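Local coordinates for protein phosphatidylinositol-specific phospholipase C1 (Streptomyces antibioticus, PDB 3H4X) that belongs to the phosphatidylinositol-specific phospholipase C family and folds as a beta/alpha barrel, a closed ring of parallel strands surrounded by helices, at residues D132-K137 with V211-H216; L190-P195 with F256-G261; G215-L220 with G224-S229. All coordinates share one frame; numbering follows the deposited sequence.

Interaction 1 of 3, residues D132-K137 with V211-H216; sequences DGFNAK and VEYAGH
E212 OE1 lies at the edge of the F134 ring, near its plane, 3.9 Å from F134 CD2 and 3.5 Å from F134 CB. Ring and carboxylate planes are 62° apart, which excludes a stack. E212 reaches this position because CG is anti to the backbone N (chi1 -172°) and the chain stays extended beyond it, sending the acid group from the helix to the loop. No direct hydrogen bond joins the segments; water stands between them instead. One water accepts from F134 N at 2.8 Å and lies 2.7 Å from E212 OE1, while a second accepts from A136 N and donates to E212 OE2 at 2.8 Å. The acid is thus linked through water to two backbone N-H groups of a loop that follows strand 124-130 of the beta/alpha barrel, while helix 209-222 packs outside strand 189-195. Beyond the acid, F134 CZ meets Y213 CD1 at 3.9 Å, the two side chains crossing at a slant, and both also touch L193. Y213 OH is hydrogen-bonded to D146 OD1. E212 and H216, together with P142, line a pocket that holds an acetyl group in this crystal; A136 belongs to another such pocket.

Interaction 2 of 3, residues L190-P195 with F256-G261; sequences LFELIP and FVVFDG
E192 reaches across the inside of the beta/alpha barrel from one parallel strand toward V258 and D260 on the next but one. Strand 232-236 pairs with both 189-195 and 258-262, so the two segments are second neighbours in the sheet; their axes approach to 8.6 Å at an angle of 53°, and no backbone hydrogen bond joins them. The contact therefore rests wholly on side chains. The CB of E192 points toward the opposite segment, and CG, placed anti to the backbone N (chi1 171°), carries the chain onward in extended form. E192 CG meets V258 CG1 at 4.0 Å. The carboxyl carbon CD is still near V258 CG1, at 4.1 Å, so this methyl lies beside both CG and CD. At the tip the two oxygens differ: E192 OE1 stays 3.6 Å from D260 OD2, whereas E192 OE2 comes within 2.6 Å of that atom and also passes 3.4 Å from D260 CB. The two carboxylate planes are 42° apart, and the side chains cross at about a right angle rather than running alongside each other. D260 OD2 has a salt bridge to K127 NZ on strand 124-130, which brings a positive group to this buried acid pair. A234 and I284, from strands 232-236 and 282-286, touch both E192 and V258, and all four residues of the contact are buried. I194, two residues further along the strand, extends the contact: its CG2, anti to the carbonyl carbon and beside the backbone N, rests 4.1 Å from D260 CB.

Interaction 3 of 3, residues G215-L220 with G224-S229; sequences GHLKDL and GKLAQS. With EOH (ethanol), chain L.
Two donors converge on L226 O in the short 3-10 segment that packs against L217 and L220: S229 OG at 2.8 Å and S229 N at 3.0 Å. The hydroxyl lies in the carbonyl plane, and chi1 of 66° turns it back over its own segment to make this bond. That leaves S229 CB presented to the helix, where L217 CD2 presses on it at 3.4 Å, tighter than usual for two carbons. L220 CD1 meets the same CB at 3.9 Å, while its other methyl, CD2, lies 3.7 Å from Q228 NE2. The end of L226 reaches the helix, its CD1 being 4.1 Å from L217 CD2. The backbone completes the join where helix 209-222 ends. G224 has a positive phi of 71° and closes a Schellman motif, in which K225 N donates to L220 O at 2.8 Å with an N-H...O angle of 166°; the donor stands above the carbonyl plane. Reversed in this way, the chain can fold back beside the last turns of the helix before entering strand 232-236, the next strand of the beta/alpha barrel. The O of an ethanol molecule, probably from the crystallisation liquor, accepts a weak hydrogen bond from Q228 NE2 at 2.8 Å, and the molecule lies against the end of K225. L220 O is satisfied by K225 N, and L226 O by S229 N and OG, while the methyls of L217 and L220 pack mainly on S229 CB, L226 and the K225 backbone, consistent with a join that is largely apolar at the side chains and hydrogen-bonded at L220 O.

From the N terminus, the loop 132-137 after strand 124-130 comes first, and interaction 1 joins it to helix 209-222, closing a loop of 73 residues. Strand 190-195 lies inside that span but meets its partner, 256-261, only beyond the helix, so interactions 1 and 2 cross along the chain. Interaction 3 follows directly on interaction 1, sharing G215 and H216; it closes a short turn at the helix end and is nested within the loop of interaction 2. Interactions 1 and 2 touch where A214 and Y213 pack on F256 and L193, respectively. Interaction 2 lies inside the barrel, bridging two strands separated by 232-236, while the other two tie its outer helix to flanking loops.

Interaction 1 of 3, residues D132-K137 with V211-H216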
ATOM      1  N   ASP A 132      -7.037  -4.136 -12.834  1.00  8.81           N
ATOM      2  CA  ASP A 132      -7.683  -3.682 -14.054  1.00  9.35           C
ATOM      3  C   ASP A 132      -8.180  -2.243 -13.932  1.00  9.49           C
ATOM      4  O   ASP A 132      -9.101  -1.833 -14.640  1.00 10.33           O
ATOM      5  CB  ASP A 132      -8.843  -4.619 -14.418  1.00  9.59           C
ATOM      6  CG  ASP A 132      -9.880  -4.737 -13.305  1.00  9.99           C
ATOM      7  OD1 ASP A 132      -9.711  -4.085 -12.252  1.00 10.32           O
ATOM      8  OD2 ASP A 132     -10.873  -5.476 -13.475  1.00 10.71           O
ATOM      9  N   GLY A 133      -7.557  -1.474 -13.043  1.00  9.51           N
ATOM     10  CA  GLY A 133      -7.932  -0.079 -12.830  1.00  9.85           C
ATOM     11  C   GLY A 133      -9.281   0.067 -12.148  1.00  9.82           C
ATOM     12  O   GLY A 133      -9.813  -0.891 -11.590  1.00 10.75           O
ATOM     13  N   PHE A 134      -9.828   1.277 -12.191  1.00 10.25           N
ATOM     14  CA  PHE A 134     -11.138   1.545 -11.620  1.00 10.32           C
ATOM     15  C   PHE A 134     -12.252   1.284 -12.628  1.00 10.65           C
ATOM     16  O   PHE A 134     -12.005   1.054 -13.818  1.00 11.02           O
ATOM     17  CB  PHE A 134     -11.221   2.991 -11.119  1.00 10.17           C
ATOM     18  CG  PHE A 134     -10.517   3.228  -9.812  1.00 10.15           C
ATOM     19  CD1 PHE A 134     -11.066   2.778  -8.628  1.00 10.49           C
ATOM     20  CD2 PHE A 134      -9.310   3.910  -9.768  1.00 10.87           C
ATOM     21  CE1 PHE A 134     -10.423   2.998  -7.420  1.00 11.48           C
ATOM     22  CE2 PHE A 134      -8.663   4.131  -8.564  1.00 11.75           C
ATOM     23  CZ  PHE A 134      -9.220   3.674  -7.393  1.00 11.86           C
ATOM     24  N   ASN A 135     -13.480   1.331 -12.133  1.00 10.97           N
ATOM     25  CA  ASN A 135     -14.663   1.137 -12.954  1.00 11.82           C
ATOM     26  C   ASN A 135     -15.755   2.090 -12.488  1.00 12.49           C
ATOM     27  O   ASN A 135     -16.774   1.667 -11.947  1.00 12.27           O
ATOM     28  CB  ASN A 135     -15.134  -0.313 -12.850  1.00 11.87           C
ATOM     29  CG  ASN A 135     -16.335  -0.603 -13.720  1.00 12.32           C
ATOM     30  OD1 ASN A 135     -16.732   0.216 -14.548  1.00 13.11           O
ATOM     31  ND2 ASN A 135     -16.920  -1.778 -13.539  1.00 12.70           N
ATOM     32  N   ALA A 136     -15.522   3.382 -12.682  1.00 13.55           N
ATOM     33  CA  ALA A 136     -16.466   4.400 -12.240  1.00 14.69           C
ATOM     34  C   ALA A 136     -17.850   4.176 -12.841  1.00 15.59           C
ATOM     35  O   ALA A 136     -18.863   4.309 -12.155  1.00 15.84           O
ATOM     36  CB  ALA A 136     -15.948   5.788 -12.590  1.00 14.74           C
ATOM     37  N   LYS A 137     -17.887   3.825 -14.123  1.00 16.39           N
ATOM     38  CA  LYS A 137     -19.155   3.630 -14.819  1.00 17.31           C
ATOM     39  C   LYS A 137     -19.975   2.505 -14.192  1.00 17.20           C
ATOM     40  O   LYS A 137     -21.206   2.514 -14.252  1.00 17.83           O
ATOM     41  CB  LYS A 137     -18.909   3.337 -16.300  1.00 17.83           C
ATOM     42  CG  LYS A 137     -18.137   4.422 -17.030  1.00 19.71           C
ATOM     43  CD  LYS A 137     -18.915   5.725 -17.074  1.00 21.71           C
ATOM     44  CE  LYS A 137     -18.185   6.776 -17.897  1.00 22.81           C
ATOM     45  NZ  LYS A 137     -18.980   8.029 -18.036  1.00 23.92           N
ATOM     46  N   VAL A 211      -3.509   8.407 -12.255  1.00  8.71           N
ATOM     47  CA  VAL A 211      -4.083   9.669 -12.689  1.00  9.57           C
ATOM     48  C   VAL A 211      -5.531   9.804 -12.226  1.00  9.14           C
ATOM     49  O   VAL A 211      -5.961  10.879 -11.825  1.00  9.31           O
ATOM     50  CB  VAL A 211      -3.993   9.821 -14.227  1.00 10.27           C
ATOM     51  CG1 VAL A 211      -4.873  10.967 -14.725  1.00 11.56           C
ATOM     52  CG2 VAL A 211      -2.544  10.007 -14.653  1.00 11.52           C
ATOM     53  N   GLU A 212      -6.282   8.710 -12.272  1.00  8.74           N
ATOM     54  CA  GLU A 212      -7.680   8.763 -11.881  1.00  8.72           C
ATOM     55  C   GLU A 212      -7.828   9.092 -10.398  1.00  8.18           C
ATOM     56  O   GLU A 212      -8.623   9.953 -10.023  1.00  8.32           O
ATOM     57  CB  GLU A 212      -8.394   7.456 -12.216  1.00  9.24           C
ATOM     58  CG  GLU A 212      -9.886   7.530 -12.004  1.00 10.93           C
ATOM     59  CD  GLU A 212     -10.637   6.360 -12.606  1.00 12.98           C
ATOM     60  OE1 GLU A 212     -10.007   5.523 -13.284  1.00 14.59           O
ATOM     61  OE2 GLU A 212     -11.865   6.286 -12.401  1.00 14.30           O
ATOM     62  N   TYR A 213      -7.071   8.409  -9.545  1.00  7.69           N
ATOM     63  CA  TYR A 213      -7.221   8.660  -8.118  1.00  7.43           C
ATOM     64  C   TYR A 213      -6.601   9.991  -7.678  1.00  7.35           C
ATOM     65  O   TYR A 213      -7.172  10.711  -6.863  1.00  7.70           O
ATOM     66  CB  TYR A 213      -6.720   7.487  -7.268  1.00  7.42           C
ATOM     67  CG  TYR A 213      -7.245   7.556  -5.852  1.00  6.57           C
ATOM     68  CD1 TYR A 213      -8.468   6.987  -5.507  1.00  7.12           C
ATOM     69  CD2 TYR A 213      -6.541   8.231  -4.867  1.00  6.92           C
ATOM     70  CE1 TYR A 213      -8.960   7.070  -4.211  1.00  7.32           C
ATOM     71  CE2 TYR A 213      -7.019   8.318  -3.577  1.00  6.91           C
ATOM     72  CZ  TYR A 213      -8.226   7.741  -3.252  1.00  6.77           C
ATOM     73  OH  TYR A 213      -8.681   7.848  -1.960  1.00  7.54           O
ATOM     74  N   ALA A 214      -5.448  10.338  -8.240  1.00  7.54           N
ATOM     75  CA  ALA A 214      -4.849  11.633  -7.943  1.00  7.82           C
ATOM     76  C   ALA A 214      -5.773  12.771  -8.377  1.00  8.10           C
ATOM     77  O   ALA A 214      -5.907  13.773  -7.676  1.00  8.40           O
ATOM     78  CB  ALA A 214      -3.487  11.769  -8.598  1.00  8.28           C
ATOM     79  N   GLY A 215      -6.411  12.613  -9.531  1.00  8.47           N
ATOM     80  CA  GLY A 215      -7.374  13.606 -10.001  1.00  8.78           C
ATOM     81  C   GLY A 215      -8.553  13.738  -9.053  1.00  8.65           C
ATOM     82  O   GLY A 215      -9.067  14.832  -8.815  1.00  8.79           O
ATOM     83  N   HIS A 216      -8.972  12.606  -8.504  1.00  8.62           N
ATOM     84  CA  HIS A 216     -10.016  12.553  -7.494  1.00  8.55           C
ATOM     85  C   HIS A 216      -9.624  13.351  -6.244  1.00  8.26           C
ATOM     86  O   HIS A 216     -10.425  14.131  -5.728  1.00  8.52           O
ATOM     87  CB  HIS A 216     -10.299  11.078  -7.198  1.00  8.77           C
ATOM     88  CG  HIS A 216     -11.121  10.826  -5.976  1.00  9.47           C
ATOM     89  ND1 HIS A 216     -12.453  11.163  -5.880  1.00 10.92           N
ATOM     90  CD2 HIS A 216     -10.807  10.194  -4.820  1.00 10.35           C
ATOM     91  CE1 HIS A 216     -12.917  10.778  -4.703  1.00 11.05           C
ATOM     92  NE2 HIS A 216     -11.937  10.187  -4.043  1.00 11.43           N
TER
HETATM   93  O   HOH W   1      -8.373   3.322 -13.497  1.00 14.45           O
HETATM   94  O   HOH W   2     -13.085   4.339 -13.927  1.00 16.65           O

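Interaction 2 of 3, residues L190-P195 with F256-G261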
ATOM      1  N   LEU A 190      -3.249   2.514   6.683  1.00  6.95           N
ATOM      2  CA  LEU A 190      -3.070   3.408   5.558  1.00  6.76           C
ATOM      3  C   LEU A 190      -3.243   2.585   4.293  1.00  6.43           C
ATOM      4  O   LEU A 190      -3.073   1.363   4.314  1.00  7.00           O
ATOM      5  CB  LEU A 190      -1.687   4.062   5.596  1.00  7.14           C
ATOM      6  CG  LEU A 190      -1.410   4.945   6.821  1.00  8.65           C
ATOM      7  CD1 LEU A 190      -0.887   4.130   8.000  1.00 10.23           C
ATOM      8  CD2 LEU A 190      -0.433   6.055   6.484  1.00 10.11           C
ATOM      9  N   PHE A 191      -3.584   3.252   3.197  1.00  6.02           N
ATOM     10  CA  PHE A 191      -3.757   2.581   1.920  1.00  6.16           C
ATOM     11  C   PHE A 191      -2.900   3.244   0.855  1.00  6.31           C
ATOM     12  O   PHE A 191      -2.830   4.472   0.785  1.00  6.67           O
ATOM     13  CB  PHE A 191      -5.224   2.621   1.481  1.00  6.38           C
ATOM     14  CG  PHE A 191      -6.124   1.752   2.303  1.00  6.49           C
ATOM     15  CD1 PHE A 191      -6.437   0.472   1.886  1.00  7.48           C
ATOM     16  CD2 PHE A 191      -6.656   2.211   3.495  1.00  7.63           C
ATOM     17  CE1 PHE A 191      -7.252  -0.342   2.643  1.00  8.51           C
ATOM     18  CE2 PHE A 191      -7.476   1.401   4.255  1.00  8.46           C
ATOM     19  CZ  PHE A 191      -7.775   0.123   3.825  1.00  8.68           C
ATOM     20  N   GLU A 192      -2.259   2.419   0.034  1.00  6.26           N
ATOM     21  CA  GLU A 192      -1.504   2.852  -1.140  1.00  6.73           C
ATOM     22  C   GLU A 192      -2.168   2.241  -2.369  1.00  6.70           C
ATOM     23  O   GLU A 192      -2.552   1.074  -2.342  1.00  7.92           O
ATOM     24  CB  GLU A 192      -0.059   2.344  -1.052  1.00  6.86           C
ATOM     25  CG  GLU A 192       0.753   2.546  -2.330  1.00  7.79           C
ATOM     26  CD  GLU A 192       1.993   1.661  -2.424  1.00  8.23           C
ATOM     27  OE1 GLU A 192       2.272   0.866  -1.496  1.00  9.42           O
ATOM     28  OE2 GLU A 192       2.693   1.762  -3.458  1.00  8.95           O
ATOM     29  N   LEU A 193      -2.313   3.018  -3.437  1.00  6.54           N
ATOM     30  CA  LEU A 193      -2.842   2.499  -4.696  1.00  6.91           C
ATOM     31  C   LEU A 193      -1.780   2.530  -5.787  1.00  6.89           C
ATOM     32  O   LEU A 193      -1.112   3.550  -5.971  1.00  7.10           O
ATOM     33  CB  LEU A 193      -4.019   3.358  -5.164  1.00  7.41           C
ATOM     34  CG  LEU A 193      -5.357   3.141  -4.463  1.00  8.23           C
ATOM     35  CD1 LEU A 193      -6.286   4.329  -4.664  1.00  9.50           C
ATOM     36  CD2 LEU A 193      -6.016   1.863  -4.966  1.00  9.55           C
ATOM     37  N   ILE A 194      -1.627   1.427  -6.518  1.00  6.99           N
ATOM     38  CA  ILE A 194      -0.856   1.440  -7.762  1.00  7.47           C
ATOM     39  C   ILE A 194      -1.692   0.899  -8.910  1.00  7.28           C
ATOM     40  O   ILE A 194      -2.632   0.124  -8.697  1.00  7.38           O
ATOM     41  CB  ILE A 194       0.471   0.635  -7.683  1.00  7.60           C
ATOM     42  CG1 ILE A 194       0.217  -0.845  -7.378  1.00  8.29           C
ATOM     43  CG2 ILE A 194       1.430   1.263  -6.685  1.00  8.56           C
ATOM     44  CD1 ILE A 194       1.391  -1.743  -7.743  1.00  8.96           C
ATOM     45  N   PRO A 195      -1.361   1.317 -10.142  1.00  7.42           N
ATOM     46  CA  PRO A 195      -2.014   0.755 -11.315  1.00  7.87           C
ATOM     47  C   PRO A 195      -1.643  -0.713 -11.473  1.00  8.05           C
ATOM     48  O   PRO A 195      -0.605  -1.159 -10.970  1.00  8.35           O
ATOM     49  CB  PRO A 195      -1.439   1.576 -12.479  1.00  8.24           C
ATOM     50  CG  PRO A 195      -0.842   2.787 -11.863  1.00  8.41           C
ATOM     51  CD  PRO A 195      -0.376   2.349 -10.504  1.00  7.89           C
ATOM     52  N   PHE A 256       0.793  13.103  -5.239  1.00  6.72           N
ATOM     53  CA  PHE A 256       1.620  11.902  -5.134  1.00  6.77           C
ATOM     54  C   PHE A 256       2.751  12.122  -4.131  1.00  6.60           C
ATOM     55  O   PHE A 256       3.666  12.914  -4.380  1.00  7.17           O
ATOM     56  CB  PHE A 256       2.243  11.567  -6.487  1.00  6.74           C
ATOM     57  CG  PHE A 256       1.261  11.117  -7.529  1.00  6.75           C
ATOM     58  CD1 PHE A 256       0.806   9.807  -7.555  1.00  7.79           C
ATOM     59  CD2 PHE A 256       0.818  11.993  -8.506  1.00  7.66           C
ATOM     60  CE1 PHE A 256      -0.081   9.384  -8.527  1.00  8.20           C
ATOM     61  CE2 PHE A 256      -0.069  11.572  -9.480  1.00  8.05           C
ATOM     62  CZ  PHE A 256      -0.520  10.265  -9.490  1.00  8.53           C
ATOM     63  N   VAL A 257       2.699  11.412  -3.009  1.00  6.39           N
ATOM     64  CA  VAL A 257       3.772  11.482  -2.020  1.00  6.59           C
ATOM     65  C   VAL A 257       4.293  10.088  -1.676  1.00  6.15           C
ATOM     66  O   VAL A 257       5.027   9.902  -0.700  1.00  6.91           O
ATOM     67  CB  VAL A 257       3.339  12.234  -0.744  1.00  6.65           C
ATOM     68  CG1 VAL A 257       2.993  13.681  -1.080  1.00  7.61           C
ATOM     69  CG2 VAL A 257       2.155  11.542  -0.073  1.00  7.34           C
ATOM     70  N   VAL A 258       3.898   9.116  -2.498  1.00  6.01           N
ATOM     71  CA  VAL A 258       4.294   7.722  -2.356  1.00  5.91           C
ATOM     72  C   VAL A 258       4.801   7.240  -3.709  1.00  5.62           C
ATOM     73  O   VAL A 258       4.233   7.579  -4.749  1.00  5.67           O
ATOM     74  CB  VAL A 258       3.110   6.847  -1.882  1.00  6.00           C
ATOM     75  CG1 VAL A 258       3.551   5.398  -1.671  1.00  6.59           C
ATOM     76  CG2 VAL A 258       2.506   7.428  -0.610  1.00  7.04           C
ATOM     77  N   PHE A 259       5.876   6.463  -3.678  1.00  5.90           N
ATOM     78  CA  PHE A 259       6.554   5.986  -4.876  1.00  6.03           C
ATOM     79  C   PHE A 259       6.847   4.516  -4.668  1.00  6.10           C
ATOM     80  O   PHE A 259       7.162   4.094  -3.558  1.00  6.76           O
ATOM     81  CB  PHE A 259       7.837   6.783  -5.093  1.00  6.64           C
ATOM     82  CG  PHE A 259       7.591   8.245  -5.266  1.00  6.42           C
ATOM     83  CD1 PHE A 259       7.499   8.798  -6.534  1.00  6.96           C
ATOM     84  CD2 PHE A 259       7.399   9.065  -4.167  1.00  6.52           C
ATOM     85  CE1 PHE A 259       7.239  10.145  -6.693  1.00  7.96           C
ATOM     86  CE2 PHE A 259       7.145  10.414  -4.320  1.00  7.41           C
ATOM     87  CZ  PHE A 259       7.071  10.955  -5.587  1.00  8.02           C
ATOM     88  N   ASP A 260       6.718   3.734  -5.730  1.00  5.95           N
ATOM     89  CA  ASP A 260       6.744   2.285  -5.617  1.00  6.45           C
ATOM     90  C   ASP A 260       7.478   1.739  -6.831  1.00  6.46           C
ATOM     91  O   ASP A 260       7.073   1.986  -7.971  1.00  6.94           O
ATOM     92  CB  ASP A 260       5.296   1.789  -5.574  1.00  7.02           C
ATOM     93  CG  ASP A 260       5.176   0.325  -5.239  1.00  7.58           C
ATOM     94  OD1 ASP A 260       5.755  -0.498  -5.969  1.00  9.85           O
ATOM     95  OD2 ASP A 260       4.485   0.001  -4.248  1.00  8.48           O
ATOM     96  N   GLY A 261       8.573   1.020  -6.605  1.00  6.43           N
ATOM     97  CA  GLY A 261       9.374   0.548  -7.725  1.00  6.89           C
ATOM     98  C   GLY A 261      10.321  -0.563  -7.337  1.00  6.84           C
ATOM     99  O   GLY A 261      10.490  -0.882  -6.161  1.00  7.04           O
TER

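Interaction 3 of 3, residues G215-L220 with G224-S229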
ATOM      1  N   GLY A 215      -6.411  12.613  -9.531  1.00  8.47           N
ATOM      2  CA  GLY A 215      -7.374  13.606 -10.001  1.00  8.78           C
ATOM      3  C   GLY A 215      -8.553  13.738  -9.053  1.00  8.65           C
ATOM      4  O   GLY A 215      -9.067  14.832  -8.815  1.00  8.79           O
ATOM      5  N   HIS A 216      -8.972  12.606  -8.504  1.00  8.62           N
ATOM      6  CA  HIS A 216     -10.016  12.553  -7.494  1.00  8.55           C
ATOM      7  C   HIS A 216      -9.624  13.351  -6.244  1.00  8.26           C
ATOM      8  O   HIS A 216     -10.425  14.131  -5.728  1.00  8.52           O
ATOM      9  CB  HIS A 216     -10.299  11.078  -7.198  1.00  8.77           C
ATOM     10  CG  HIS A 216     -11.121  10.826  -5.976  1.00  9.47           C
ATOM     11  ND1 HIS A 216     -12.453  11.163  -5.880  1.00 10.92           N
ATOM     12  CD2 HIS A 216     -10.807  10.194  -4.820  1.00 10.35           C
ATOM     13  CE1 HIS A 216     -12.917  10.778  -4.703  1.00 11.05           C
ATOM     14  NE2 HIS A 216     -11.937  10.187  -4.043  1.00 11.43           N
ATOM     15  N   LEU A 217      -8.392  13.183  -5.767  1.00  8.12           N
ATOM     16  CA  LEU A 217      -7.933  13.962  -4.618  1.00  8.14           C
ATOM     17  C   LEU A 217      -7.914  15.454  -4.935  1.00  8.60           C
ATOM     18  O   LEU A 217      -8.336  16.280  -4.128  1.00  8.76           O
ATOM     19  CB  LEU A 217      -6.550  13.502  -4.158  1.00  7.83           C
ATOM     20  CG  LEU A 217      -6.453  12.075  -3.615  1.00  7.61           C
ATOM     21  CD1 LEU A 217      -5.060  11.835  -3.073  1.00  8.01           C
ATOM     22  CD2 LEU A 217      -7.503  11.806  -2.542  1.00  8.35           C
ATOM     23  N   LYS A 218      -7.406  15.798  -6.111  1.00  9.20           N
ATOM     24  CA  LYS A 218      -7.373  17.187  -6.546  1.00 10.08           C
ATOM     25  C   LYS A 218      -8.779  17.785  -6.530  1.00 10.19           C
ATOM     26  O   LYS A 218      -8.994  18.899  -6.042  1.00 10.60           O
ATOM     27  CB  LYS A 218      -6.763  17.280  -7.945  1.00 10.55           C
ATOM     28  CG  LYS A 218      -6.744  18.685  -8.529  1.00 12.48           C
ATOM     29  CD  LYS A 218      -6.047  18.715  -9.884  1.00 15.56           C
ATOM     30  CE  LYS A 218      -6.795  17.906 -10.933  1.00 17.55           C
ATOM     31  NZ  LYS A 218      -8.038  18.587 -11.398  1.00 19.79           N
ATOM     32  N   ASP A 219      -9.740  17.035  -7.057  1.00 10.24           N
ATOM     33  CA  ASP A 219     -11.116  17.506  -7.123  1.00 10.95           C
ATOM     34  C   ASP A 219     -11.747  17.623  -5.736  1.00 10.56           C
ATOM     35  O   ASP A 219     -12.432  18.603  -5.444  1.00 11.16           O
ATOM     36  CB  ASP A 219     -11.945  16.608  -8.042  1.00 11.75           C
ATOM     37  CG  ASP A 219     -11.506  16.701  -9.497  1.00 13.24           C
ATOM     38  OD1 ASP A 219     -10.837  17.690  -9.861  1.00 15.11           O
ATOM     39  OD2 ASP A 219     -11.826  15.781 -10.276  1.00 15.67           O
ATOM     40  N   LEU A 220     -11.508  16.637  -4.874  1.00 10.11           N
ATOM     41  CA  LEU A 220     -11.989  16.721  -3.499  1.00 10.20           C
ATOM     42  C   LEU A 220     -11.434  17.956  -2.801  1.00 10.37           C
ATOM     43  O   LEU A 220     -12.171  18.690  -2.134  1.00 10.56           O
ATOM     44  CB  LEU A 220     -11.599  15.475  -2.703  1.00  9.97           C
ATOM     45  CG  LEU A 220     -12.339  14.174  -3.012  1.00  9.96           C
ATOM     46  CD1 LEU A 220     -11.788  13.064  -2.135  1.00 10.24           C
ATOM     47  CD2 LEU A 220     -13.839  14.334  -2.802  1.00 11.07           C
ATOM     48  N   GLY A 224     -13.247  21.248  -0.994  1.00 14.70           N
ATOM     49  CA  GLY A 224     -13.133  21.250   0.464  1.00 14.27           C
ATOM     50  C   GLY A 224     -13.513  19.923   1.099  1.00 13.77           C
ATOM     51  O   GLY A 224     -13.905  19.867   2.265  1.00 14.29           O
ATOM     52  N   LYS A 225     -13.384  18.848   0.330  1.00 12.74           N
ATOM     53  CA  LYS A 225     -13.838  17.530   0.770  1.00 12.19           C
ATOM     54  C   LYS A 225     -12.720  16.488   0.874  1.00 11.35           C
ATOM     55  O   LYS A 225     -12.980  15.288   0.802  1.00 11.14           O
ATOM     56  CB  LYS A 225     -14.927  17.020  -0.172  1.00 12.52           C
ATOM     57  CG  LYS A 225     -16.217  17.824  -0.093  1.00 14.04           C
ATOM     58  CD  LYS A 225     -17.229  17.378  -1.136  1.00 16.81           C
ATOM     59  CE  LYS A 225     -18.513  18.186  -1.027  1.00 18.77           C
ATOM     60  NZ  LYS A 225     -19.337  18.080  -2.261  1.00 20.46           N
ATOM     61  N   LEU A 226     -11.483  16.938   1.054  1.00 10.66           N
ATOM     62  CA  LEU A 226     -10.361  16.006   1.110  1.00 10.35           C
ATOM     63  C   LEU A 226     -10.500  15.020   2.274  1.00 10.32           C
ATOM     64  O   LEU A 226      -9.971  13.909   2.221  1.00 10.38           O
ATOM     65  CB  LEU A 226      -9.035  16.765   1.201  1.00 10.43           C
ATOM     66  CG  LEU A 226      -7.778  15.917   1.002  1.00 10.33           C
ATOM     67  CD1 LEU A 226      -7.728  15.317  -0.403  1.00 10.47           C
ATOM     68  CD2 LEU A 226      -6.541  16.754   1.285  1.00 10.57           C
ATOM     69  N   ALA A 227     -11.221  15.420   3.318  1.00 10.54           N
ATOM     70  CA  ALA A 227     -11.354  14.588   4.513  1.00 10.78           C
ATOM     71  C   ALA A 227     -11.960  13.218   4.234  1.00 10.98           C
ATOM     72  O   ALA A 227     -11.732  12.274   4.986  1.00 11.51           O
ATOM     73  CB  ALA A 227     -12.164  15.310   5.579  1.00 11.29           C
ATOM     74  N   GLN A 228     -12.734  13.103   3.164  1.00 10.44           N
ATOM     75  CA  GLN A 228     -13.410  11.841   2.885  1.00 10.65           C
ATOM     76  C   GLN A 228     -12.559  10.856   2.070  1.00 10.01           C
ATOM     77  O   GLN A 228     -12.987   9.729   1.822  1.00  9.78           O
ATOM     78  CB  GLN A 228     -14.757  12.094   2.211  1.00 11.21           C
ATOM     79  CG  GLN A 228     -14.650  12.582   0.786  1.00 11.99           C
ATOM     80  CD  GLN A 228     -15.975  13.102   0.263  1.00 12.67           C
ATOM     81  OE1 GLN A 228     -16.602  13.972   0.874  1.00 13.87           O
ATOM     82  NE2 GLN A 228     -16.406  12.577  -0.878  1.00 13.03           N
ATOM     83  N   SER A 229     -11.364  11.280   1.655  1.00  9.40           N
ATOM     84  CA  SER A 229     -10.441  10.396   0.927  1.00  8.80           C
ATOM     85  C   SER A 229      -9.829   9.356   1.862  1.00  8.33           C
ATOM     86  O   SER A 229      -9.747   9.573   3.072  1.00  8.31           O
ATOM     87  CB  SER A 229      -9.332  11.204   0.242  1.00  9.01           C
ATOM     88  OG  SER A 229      -8.485  11.830   1.188  1.00  9.22           O
TER
HETATM   89  C1  EOH L 350     -18.375  14.345  -2.587  1.00 27.82           C
HETATM   90  C2  EOH L 350     -19.654  15.065  -2.999  1.00 27.76           C
HETATM   91  O   EOH L 350     -18.467  12.949  -2.768  1.00 27.73           O